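Local coordinates for Fe-regulated protein B (Neisseria meningitidis, PDB 4AIP) that probably imports iron across the meningococcal outer membrane as a TonB-dependent transporter, a plugged beta-barrel of the TonB-dependent receptor family, at residues E336-D341 with P354-I359. Sequence-based numbering, arbitrary orientation.
Sequences ERYSAD and PNHTRI
Pro354 lays its ring beside the phenol of Tyr338, CB 3.9 Å from Tyr338 CE1, where two neighbouring antiparallel strands of the TonB-dependent transporter barrel, 325-339 and 355-371, are joined by a loop. Proline suits the residue that leads into the second strand: it has no amide hydrogen to offer Ala340 O, and its apolar ring, with Tyr338, packs on Ile278 of a second subunit. Asn355 forms a hydrogen-bonded pair with Ser339, its N reaching Ser339 O and its O taking Ser339 N, both at 2.8 Å. Their face, shared with Arg337 and Thr357, looks into the barrel, consistent with Arg337 touching Ile130 of the plug and, with Thr357, Leu514. The amide of Asn355 donates from ND2 to Asp342, which also holds Ser339 OG and makes a salt bridge to Arg337 NH1; this carboxylate would offset the charge of Arg337, which also lies near Arg304. His356 turns to the other face, its CG anti to the backbone N (chi1 -176°), which sets ND1 near the edge of the Tyr338 ring, 4.1 Å from CD1. Thr357 N bonds Arg337 O at 2.7 Å while Arg337 N returns to Thr357 O; beta-branched Thr357 suits an extended backbone. One water lies in the guanidinium plane of Arg337, accepting from NH1 at 2.8 Å, donating to Arg337 O and lying 3.0 Å from Thr357 OG1. Arg358 lies alongside Glu336, both pointing the same way; their charged ends do not touch, Glu336 OE2 being 5.1 Å from Arg358 NE, but Arg358 CG packs 3.7 Å from Glu336 CG.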
ATOM      1  N   GLU B 336     -18.334   3.499  -1.869  1.00 15.27           N
ATOM      2  CA  GLU B 336     -17.743   3.176  -3.145  1.00 18.24           C
ATOM      3  C   GLU B 336     -17.616   1.751  -3.472  1.00 19.20           C
ATOM      4  O   GLU B 336     -17.380   0.913  -2.585  1.00 20.52           O
ATOM      5  CB  GLU B 336     -16.369   3.728  -3.227  1.00 18.29           C
ATOM      6  CG  GLU B 336     -16.419   4.998  -3.809  1.00 21.48           C
ATOM      7  CD  GLU B 336     -15.038   5.577  -4.017  1.00 24.98           C
ATOM      8  OE1 GLU B 336     -14.357   5.156  -5.012  1.00 24.57           O
ATOM      9  OE2 GLU B 336     -14.675   6.459  -3.190  1.00 24.71           O
ATOM     10  N   ARG B 337     -17.767   1.502  -4.763  1.00 19.58           N
ATOM     11  CA  ARG B 337     -17.338   0.271  -5.332  1.00 19.48           C
ATOM     12  C   ARG B 337     -16.352   0.547  -6.463  1.00 19.89           C
ATOM     13  O   ARG B 337     -16.602   1.311  -7.423  1.00 19.81           O
ATOM     14  CB  ARG B 337     -18.512  -0.591  -5.786  1.00 19.99           C
ATOM     15  CG  ARG B 337     -18.107  -1.881  -6.432  1.00 19.24           C
ATOM     16  CD  ARG B 337     -19.270  -2.418  -7.229  1.00 20.48           C
ATOM     17  NE  ARG B 337     -19.004  -3.735  -7.789  1.00 21.23           N
ATOM     18  CZ  ARG B 337     -18.541  -3.940  -9.012  1.00 21.55           C
ATOM     19  NH1 ARG B 337     -18.303  -2.910  -9.837  1.00 22.57           N
ATOM     20  NH2 ARG B 337     -18.352  -5.171  -9.429  1.00 20.45           N
ATOM     21  N   TYR B 338     -15.205  -0.081  -6.319  1.00 19.75           N
ATOM     22  CA  TYR B 338     -14.209  -0.106  -7.365  1.00 20.22           C
ATOM     23  C   TYR B 338     -13.952  -1.563  -7.819  1.00 20.39           C
ATOM     24  O   TYR B 338     -13.709  -2.460  -7.002  1.00 20.88           O
ATOM     25  CB  TYR B 338     -12.902   0.500  -6.836  1.00 19.46           C
ATOM     26  CG  TYR B 338     -11.770   0.297  -7.803  1.00 20.76           C
ATOM     27  CD1 TYR B 338     -11.592   1.145  -8.938  1.00 21.58           C
ATOM     28  CD2 TYR B 338     -10.907  -0.777  -7.639  1.00 21.35           C
ATOM     29  CE1 TYR B 338     -10.539   0.917  -9.853  1.00 22.15           C
ATOM     30  CE2 TYR B 338      -9.846  -0.999  -8.543  1.00 20.75           C
ATOM     31  CZ  TYR B 338      -9.672  -0.164  -9.627  1.00 21.27           C
ATOM     32  OH  TYR B 338      -8.625  -0.411 -10.506  1.00 22.93           O
ATOM     33  N   SER B 339     -13.958  -1.767  -9.119  1.00 20.21           N
ATOM     34  CA  SER B 339     -13.617  -3.046  -9.662  1.00 20.09           C
ATOM     35  C   SER B 339     -12.525  -2.853 -10.678  1.00 20.23           C
ATOM     36  O   SER B 339     -12.588  -1.900 -11.459  1.00 18.68           O
ATOM     37  CB  SER B 339     -14.841  -3.631 -10.328  1.00 20.70           C
ATOM     38  OG  SER B 339     -14.462  -4.552 -11.332  1.00 21.62           O
ATOM     39  N   ALA B 340     -11.524  -3.746 -10.662  1.00 21.10           N
ATOM     40  CA  ALA B 340     -10.398  -3.667 -11.627  1.00 19.66           C
ATOM     41  C   ALA B 340     -10.778  -4.095 -13.037  1.00 19.71           C
ATOM     42  O   ALA B 340     -10.128  -3.689 -13.983  1.00 18.49           O
ATOM     43  CB  ALA B 340      -9.203  -4.493 -11.160  1.00 20.03           C
ATOM     44  N   ASP B 341     -11.776  -4.958 -13.168  1.00 22.92           N
ATOM     45  CA  ASP B 341     -12.290  -5.312 -14.463  1.00 25.83           C
ATOM     46  C   ASP B 341     -13.738  -5.713 -14.335  1.00 27.60           C
ATOM     47  O   ASP B 341     -14.057  -6.668 -13.605  1.00 28.45           O
ATOM     48  CB  ASP B 341     -11.501  -6.452 -15.096  1.00 25.04           C
ATOM     49  CG  ASP B 341     -12.012  -6.795 -16.488  1.00 24.05           C
ATOM     50  OD1 ASP B 341     -12.664  -5.911 -17.122  1.00 22.36           O
ATOM     51  OD2 ASP B 341     -11.746  -7.948 -16.938  1.00 23.65           O
ATOM     52  N   PRO B 354     -11.251  -0.966 -15.385  1.00 40.01           N
ATOM     53  CA  PRO B 354     -11.673  -0.429 -14.085  1.00 38.03           C
ATOM     54  C   PRO B 354     -12.979   0.356 -14.109  1.00 34.52           C
ATOM     55  O   PRO B 354     -13.299   1.055 -15.095  1.00 35.29           O
ATOM     56  CB  PRO B 354     -10.526   0.501 -13.681  1.00 39.20           C
ATOM     57  CG  PRO B 354      -9.408   0.125 -14.562  1.00 40.72           C
ATOM     58  CD  PRO B 354     -10.033  -0.283 -15.851  1.00 40.36           C
ATOM     59  N   ASN B 355     -13.744   0.165 -13.036  1.00 26.28           N
ATOM     60  CA  ASN B 355     -15.056   0.721 -12.914  1.00 22.48           C
ATOM     61  C   ASN B 355     -15.293   1.147 -11.505  1.00 20.51           C
ATOM     62  O   ASN B 355     -14.910   0.485 -10.553  1.00 19.03           O
ATOM     63  CB  ASN B 355     -16.121  -0.267 -13.370  1.00 21.82           C
ATOM     64  CG  ASN B 355     -17.492   0.383 -13.508  1.00 22.48           C
ATOM     65  OD1 ASN B 355     -17.612   1.476 -14.020  1.00 22.30           O
ATOM     66  ND2 ASN B 355     -18.526  -0.299 -13.044  1.00 21.56           N
ATOM     67  N   HIS B 356     -15.968   2.255 -11.371  1.00 18.27           N
ATOM     68  CA  HIS B 356     -15.963   2.935 -10.136  1.00 17.69           C
ATOM     69  C   HIS B 356     -17.319   3.515  -9.962  1.00 18.71           C
ATOM     70  O   HIS B 356     -17.767   4.183 -10.835  1.00 21.38           O
ATOM     71  CB  HIS B 356     -14.966   3.971 -10.434  1.00 18.36           C
ATOM     72  CG  HIS B 356     -14.617   4.832  -9.342  1.00 20.60           C
ATOM     73  ND1 HIS B 356     -14.084   4.359  -8.189  1.00 23.24           N
ATOM     74  CD2 HIS B 356     -14.583   6.166  -9.273  1.00 23.20           C
ATOM     75  CE1 HIS B 356     -13.770   5.380  -7.423  1.00 23.66           C
ATOM     76  NE2 HIS B 356     -14.089   6.489  -8.047  1.00 23.13           N
ATOM     77  N   THR B 357     -17.982   3.199  -8.857  1.00 17.95           N
ATOM     78  CA  THR B 357     -19.338   3.580  -8.628  1.00 18.53           C
ATOM     79  C   THR B 357     -19.391   4.274  -7.301  1.00 19.41           C
ATOM     80  O   THR B 357     -18.871   3.773  -6.304  1.00 22.89           O
ATOM     81  CB  THR B 357     -20.260   2.329  -8.607  1.00 19.75           C
ATOM     82  OG1 THR B 357     -20.142   1.609  -9.851  1.00 20.73           O
ATOM     83  CG2 THR B 357     -21.697   2.728  -8.433  1.00 20.19           C
ATOM     84  N   ARG B 358     -20.021   5.441  -7.265  1.00 17.22           N
ATOM     85  CA  ARG B 358     -20.105   6.169  -5.971  1.00 17.43           C
ATOM     86  C   ARG B 358     -21.481   6.445  -5.485  1.00 16.91           C
ATOM     87  O   ARG B 358     -22.393   6.599  -6.290  1.00 16.78           O
ATOM     88  CB  ARG B 358     -19.387   7.454  -6.070  1.00 18.32           C
ATOM     89  CG  ARG B 358     -17.961   7.187  -6.413  1.00 20.90           C
ATOM     90  CD  ARG B 358     -17.383   8.339  -7.095  1.00 21.72           C
ATOM     91  NE  ARG B 358     -17.563   9.422  -6.187  1.00 21.36           N
ATOM     92  CZ  ARG B 358     -17.224  10.689  -6.409  1.00 23.28           C
ATOM     93  NH1 ARG B 358     -16.673  11.133  -7.484  1.00 23.95           N
ATOM     94  NH2 ARG B 358     -17.442  11.560  -5.534  1.00 21.72           N
ATOM     95  N   ILE B 359     -21.648   6.452  -4.168  1.00 14.60           N
ATOM     96  CA  ILE B 359     -22.848   7.053  -3.580  1.00 14.48           C
ATOM     97  C   ILE B 359     -22.383   8.028  -2.526  1.00 13.22           C
ATOM     98  O   ILE B 359     -21.643   7.633  -1.601  1.00 10.86           O
ATOM     99  CB  ILE B 359     -23.745   6.052  -2.899  1.00 16.87           C
ATOM    100  CG1 ILE B 359     -24.017   4.870  -3.816  1.00 18.89           C
ATOM    101  CG2 ILE B 359     -25.064   6.735  -2.481  1.00 17.72           C
ATOM    102  CD1 ILE B 359     -24.619   3.661  -3.078  1.00 20.24           C
TER
HETATM  103  O   HOH W   1     -17.802  -0.187  -9.723  1.00 18.85           O